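Local coordinates for protein ATP phosphoribosyltransferase regulatory subunit (Bacillus halodurans, PDB 3OD1) that probably serves as the regulatory partner of the HisG catalytic subunit in the first step of histidine biosynthesis, and may confer feedback control by histidine, at residues T138-I150 and K251-V265. Residues are numbered along the deposited sequence; the frame is centred on the assembly and turned at random.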
loop_
_atom_site.group_PDB
_atom_site.type_symbol
_atom_site.label_atom_id
_atom_site.label_comp_id
_atom_site.label_asym_id
_atom_site.label_seq_id
_atom_site.Cartn_x
_atom_site.Cartn_y
_atom_site.Cartn_z
ATOM N N THR B 138 -19.705 -20.032 14.802
ATOM C CA THR B 138 -19.527 -21.486 14.871
ATOM C C THR B 138 -18.070 -21.921 15.088
ATOM O O THR B 138 -17.132 -21.170 14.815
ATOM C CB THR B 138 -20.042 -22.181 13.592
ATOM O OG1 THR B 138 -19.299 -21.711 12.463
ATOM C CG2 THR B 138 -21.535 -21.900 13.377
ATOM N N ALA B 139 -17.896 -23.143 15.588
ATOM C CA ALA B 139 -16.588 -23.785 15.616
ATOM C C ALA B 139 -16.035 -23.894 14.196
ATOM O O ALA B 139 -14.825 -23.917 13.996
ATOM C CB ALA B 139 -16.683 -25.173 16.265
ATOM N N SER B 140 -16.927 -23.972 13.211
ATOM C CA SER B 140 -16.517 -24.010 11.805
ATOM C C SER B 140 -15.711 -22.762 11.461
ATOM O O SER B 140 -14.681 -22.833 10.788
ATOM C CB SER B 140 -17.740 -24.110 10.882
ATOM O OG SER B 140 -18.402 -25.349 11.060
ATOM N N ALA B 141 -16.189 -21.623 11.948
ATOM C CA ALA B 141 -15.567 -20.335 11.682
ATOM C C ALA B 141 -14.236 -20.204 12.423
ATOM O O ALA B 141 -13.258 -19.715 11.848
ATOM C CB ALA B 141 -16.513 -19.217 12.078
ATOM N N ASP B 142 -14.207 -20.614 13.694
ATOM C CA ASP B 142 -12.958 -20.664 14.469
ATOM C C ASP B 142 -11.879 -21.456 13.715
ATOM O O ASP B 142 -10.757 -20.991 13.539
ATOM C CB ASP B 142 -13.189 -21.331 15.827
ATOM C CG ASP B 142 -13.919 -20.434 16.820
ATOM O OD1 ASP B 142 -14.049 -19.217 16.575
ATOM O OD2 ASP B 142 -14.346 -20.964 17.866
ATOM N N GLY B 143 -12.232 -22.661 13.278
ATOM C CA GLY B 143 -11.301 -23.515 12.551
ATOM C C GLY B 143 -10.911 -22.951 11.202
ATOM O O GLY B 143 -9.758 -23.069 10.780
ATOM N N GLU B 144 -11.869 -22.327 10.520
ATOM C CA GLU B 144 -11.605 -21.730 9.206
ATOM C C GLU B 144 -10.489 -20.682 9.230
ATOM O O GLU B 144 -9.568 -20.751 8.427
ATOM C CB GLU B 144 -12.875 -21.119 8.605
ATOM C CG GLU B 144 -12.648 -20.413 7.253
ATOM C CD GLU B 144 -13.881 -19.654 6.762
ATOM O OE1 GLU B 144 -15.015 -20.007 7.165
ATOM O OE2 GLU B 144 -13.719 -18.686 5.992
ATOM N N VAL B 145 -10.564 -19.702 10.122
ATOM C CA VAL B 145 -9.536 -18.657 10.103
ATOM C C VAL B 145 -8.151 -19.205 10.458
ATOM O O VAL B 145 -7.151 -18.720 9.950
ATOM C CB VAL B 145 -9.886 -17.434 10.992
ATOM C CG1 VAL B 145 -11.184 -16.783 10.516
ATOM C CG2 VAL B 145 -9.979 -17.836 12.452
ATOM N N ILE B 146 -8.087 -20.213 11.323
ATOM C CA ILE B 146 -6.793 -20.789 11.680
ATOM C C ILE B 146 -6.255 -21.625 10.522
ATOM O O ILE B 146 -5.080 -21.517 10.173
ATOM C CB ILE B 146 -6.872 -21.640 12.971
ATOM C CG1 ILE B 146 -7.142 -20.738 14.193
ATOM C CG2 ILE B 146 -5.596 -22.434 13.150
ATOM C CD1 ILE B 146 -7.405 -21.513 15.501
ATOM N N ALA B 147 -7.129 -22.433 9.922
ATOM C CA ALA B 147 -6.777 -23.261 8.774
ATOM C C ALA B 147 -6.358 -22.429 7.565
ATOM O O ALA B 147 -5.454 -22.813 6.830
ATOM C CB ALA B 147 -7.934 -24.200 8.414
ATOM N N LEU B 148 -7.026 -21.302 7.348
ATOM C CA LEU B 148 -6.637 -20.385 6.286
ATOM C C LEU B 148 -5.256 -19.797 6.574
ATOM O O LEU B 148 -4.392 -19.783 5.704
ATOM C CB LEU B 148 -7.678 -19.279 6.122
ATOM C CG LEU B 148 -7.345 -18.112 5.181
ATOM C CD1 LEU B 148 -6.912 -18.618 3.801
ATOM C CD2 LEU B 148 -8.551 -17.185 5.072
HETATM N N MSE B 149 -5.035 -19.338 7.802
HETATM C CA MSE B 149 -3.731 -18.790 8.158
HETATM C C MSE B 149 -2.615 -19.792 7.872
HETATM O O MSE B 149 -1.553 -19.431 7.333
HETATM C CB MSE B 149 -3.690 -18.396 9.634
HETATM C CG MSE B 149 -2.531 -17.436 9.948
HETATM SE SE MSE B 149 -2.483 -16.847 11.812
HETATM C CE MSE B 149 -2.085 -18.532 12.683
ATOM N N ILE B 150 -2.850 -21.043 8.263
ATOM C CA ILE B 150 -1.874 -22.099 8.065
ATOM C C ILE B 150 -1.647 -22.345 6.578
ATOM O O ILE B 150 -0.510 -22.536 6.136
ATOM C CB ILE B 150 -2.305 -23.403 8.786
ATOM C CG1 ILE B 150 -2.252 -23.188 10.308
ATOM C CG2 ILE B 150 -1.445 -24.596 8.319
ATOM C CD1 ILE B 150 -2.764 -24.340 11.138
ATOM N N LYS B 251 -13.878 -29.172 20.045
ATOM C CA LYS B 251 -14.489 -29.124 18.725
ATOM C C LYS B 251 -13.605 -28.390 17.711
ATOM O O LYS B 251 -13.556 -28.767 16.537
ATOM C CB LYS B 251 -15.884 -28.513 18.754
ATOM C CG LYS B 251 -16.527 -28.554 17.378
ATOM C CD LYS B 251 -18.040 -28.476 17.431
ATOM C CE LYS B 251 -18.628 -28.720 16.044
ATOM N NZ LYS B 251 -20.087 -28.421 15.993
ATOM N N LEU B 252 -12.911 -27.346 18.162
ATOM C CA LEU B 252 -11.977 -26.618 17.299
ATOM C C LEU B 252 -10.900 -27.557 16.765
ATOM O O LEU B 252 -10.589 -27.544 15.570
ATOM C CB LEU B 252 -11.321 -25.461 18.058
ATOM C CG LEU B 252 -10.239 -24.705 17.296
ATOM C CD1 LEU B 252 -10.784 -24.235 15.951
ATOM C CD2 LEU B 252 -9.704 -23.540 18.135
ATOM N N TYR B 253 -10.341 -28.383 17.646
ATOM C CA TYR B 253 -9.299 -29.318 17.229
ATOM C C TYR B 253 -9.850 -30.299 16.198
ATOM O O TYR B 253 -9.175 -30.630 15.237
ATOM C CB TYR B 253 -8.684 -30.069 18.423
ATOM C CG TYR B 253 -7.488 -30.910 18.027
ATOM C CD1 TYR B 253 -6.276 -30.311 17.696
ATOM C CD2 TYR B 253 -7.573 -32.294 17.959
ATOM C CE1 TYR B 253 -5.179 -31.062 17.314
ATOM C CE2 TYR B 253 -6.476 -33.062 17.583
ATOM C CZ TYR B 253 -5.283 -32.437 17.258
ATOM O OH TYR B 253 -4.186 -33.177 16.876
ATOM N N GLU B 254 -11.081 -30.757 16.408
ATOM C CA GLU B 254 -11.732 -31.668 15.473
ATOM C C GLU B 254 -11.869 -31.039 14.094
ATOM O O GLU B 254 -11.575 -31.680 13.078
ATOM C CB GLU B 254 -13.117 -32.093 16.002
ATOM C CG GLU B 254 -13.056 -32.992 17.227
ATOM C CD GLU B 254 -14.430 -33.276 17.834
ATOM O OE1 GLU B 254 -15.451 -32.770 17.313
ATOM O OE2 GLU B 254 -14.480 -34.003 18.845
ATOM N N VAL B 255 -12.319 -29.784 14.060
ATOM C CA VAL B 255 -12.427 -29.038 12.805
ATOM C C VAL B 255 -11.078 -28.927 12.105
ATOM O O VAL B 255 -10.980 -29.116 10.892
ATOM C CB VAL B 255 -12.988 -27.614 13.023
ATOM C CG1 VAL B 255 -13.018 -26.848 11.701
ATOM C CG2 VAL B 255 -14.387 -27.668 13.644
ATOM N N LEU B 256 -10.031 -28.622 12.862
ATOM C CA LEU B 256 -8.696 -28.492 12.266
ATOM C C LEU B 256 -8.210 -29.827 11.685
ATOM O O LEU B 256 -7.529 -29.863 10.648
ATOM C CB LEU B 256 -7.700 -27.919 13.284
ATOM C CG LEU B 256 -7.973 -26.463 13.675
ATOM C CD1 LEU B 256 -7.058 -25.995 14.795
ATOM C CD2 LEU B 256 -7.824 -25.573 12.442
ATOM N N GLU B 257 -8.574 -30.921 12.356
ATOM C CA GLU B 257 -8.258 -32.256 11.856
ATOM C C GLU B 257 -8.888 -32.451 10.487
ATOM O O GLU B 257 -8.236 -32.918 9.555
ATOM C CB GLU B 257 -8.761 -33.341 12.822
ATOM C CG GLU B 257 -8.028 -33.379 14.156
ATOM C CD GLU B 257 -8.362 -34.617 14.969
ATOM O OE1 GLU B 257 -9.533 -34.772 15.379
ATOM O OE2 GLU B 257 -7.449 -35.436 15.195
ATOM N N SER B 258 -10.160 -32.085 10.365
ATOM C CA SER B 258 -10.848 -32.189 9.086
ATOM C C SER B 258 -10.121 -31.390 8.021
ATOM O O SER B 258 -10.034 -31.819 6.868
ATOM C CB SER B 258 -12.298 -31.721 9.207
ATOM O OG SER B 258 -12.998 -32.566 10.098
ATOM N N TYR B 259 -9.597 -30.226 8.399
ATOM C CA TYR B 259 -8.787 -29.447 7.464
ATOM C C TYR B 259 -7.393 -30.026 7.239
ATOM O O TYR B 259 -6.625 -29.488 6.448
ATOM C CB TYR B 259 -8.623 -27.999 7.928
ATOM C CG TYR B 259 -9.785 -27.090 7.612
ATOM C CD1 TYR B 259 -9.963 -26.566 6.336
ATOM C CD2 TYR B 259 -10.681 -26.712 8.607
ATOM C CE1 TYR B 259 -11.032 -25.709 6.052
ATOM C CE2 TYR B 259 -11.734 -25.861 8.340
ATOM C CZ TYR B 259 -11.908 -25.360 7.063
ATOM O OH TYR B 259 -12.969 -24.516 6.807
ATOM N N GLY B 260 -7.051 -31.094 7.946
ATOM C CA GLY B 260 -5.712 -31.647 7.843
ATOM C C GLY B 260 -4.651 -30.651 8.290
ATOM O O GLY B 260 -3.529 -30.660 7.782
ATOM N N ALA B 261 -5.009 -29.794 9.248
ATOM C CA ALA B 261 -4.106 -28.760 9.742
ATOM C C ALA B 261 -3.573 -29.112 11.123
ATOM O O ALA B 261 -2.833 -28.342 11.733
ATOM C CB ALA B 261 -4.813 -27.407 9.780
ATOM N N SER B 262 -3.933 -30.297 11.591
ATOM C CA SER B 262 -3.677 -30.720 12.959
ATOM C C SER B 262 -2.199 -30.720 13.338
ATOM O O SER B 262 -1.835 -30.340 14.457
ATOM C CB SER B 262 -4.259 -32.116 13.175
ATOM O OG SER B 262 -4.621 -32.287 14.521
ATOM N N GLU B 263 -1.353 -31.152 12.408
ATOM C CA GLU B 263 0.078 -31.270 12.673
ATOM C C GLU B 263 0.675 -29.929 13.086
ATOM O O GLU B 263 1.696 -29.887 13.774
ATOM C CB GLU B 263 0.822 -31.829 11.451
ATOM C CG GLU B 263 0.785 -30.917 10.223
ATOM C CD GLU B 263 1.699 -31.381 9.086
ATOM O OE1 GLU B 263 2.941 -31.351 9.250
ATOM O OE2 GLU B 263 1.171 -31.757 8.015
ATOM N N TYR B 264 0.017 -28.842 12.680
ATOM C CA TYR B 264 0.538 -27.490 12.875
ATOM C C TYR B 264 0.113 -26.839 14.188
ATOM O O TYR B 264 0.641 -25.793 14.574
ATOM C CB TYR B 264 0.124 -26.590 11.704
ATOM C CG TYR B 264 0.809 -26.942 10.406
ATOM C CD1 TYR B 264 2.091 -26.484 10.137
ATOM C CD2 TYR B 264 0.182 -27.735 9.453
ATOM C CE1 TYR B 264 2.733 -26.799 8.958
ATOM C CE2 TYR B 264 0.814 -28.052 8.264
ATOM C CZ TYR B 264 2.092 -27.580 8.026
ATOM O OH TYR B 264 2.739 -27.893 6.857
ATOM N N VAL B 265 -0.834 -27.451 14.886
ATOM C CA VAL B 265 -1.406 -26.794 16.045
ATOM C C VAL B 265 -0.919 -27.396 17.355
ATOM O O VAL B 265 -0.631 -28.587 17.440
ATOM C CB VAL B 265 -2.956 -26.789 15.999
ATOM C CG1 VAL B 265 -3.444 -26.058 14.755
ATOM C CG2 VAL B 265 -3.497 -28.197 16.035
HETATM O O HOH W 1 -14.949 -24.287 8.517
#
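Leu252 and Val255 press their methyls against the backbone of Gly143, where Leu252 CD1 lies 3.4 Å from Gly143 N and Val255 CG1 3.8 Å from Gly143 CA. Having no side chain, Gly143 lets Val255 CG1 come up to its CA, which suits glycine to this close passage. The axes of 139-150 and 251-258 come within 8.6 Å of each other, at a crossing angle of -52°. One turn on, the small methyl of Ala147 sits over a face of the Tyr259 ring, a CH-pi contact with CB 3.7 Å from the ring centroid. Tyr259 OH lies 3.8 Å from Glu144 CB, and a water that donates to Ser140 O has its O 2.6 Å from Tyr259 OH, in the ring plane. Ile146 CG2 meets Leu256 CD2 at 3.9 Å, the two side chains crossing at about a right angle.

Both helices pack on the large mixed sheet of the class II aminoacyl-tRNA synthetase fold: Ile146 touches Phe283, and Leu252 and Leu256 touch Ile165. Gly260, whose positive phi favours glycine, follows helix 251-258 in a Schellman motif, and the 3-10 turn 262-264 then leads into strand 265-268. With CG1 beside its backbone N (chi1 -68°), Ile150 offers CD1 to Ala261 CB and Tyr264 CB, while CG2 lies over the Tyr264 ring. Farther out, Arg299 pairs with Asp142, and Tyr43 and Arg105 hold the Glu144 carboxylate.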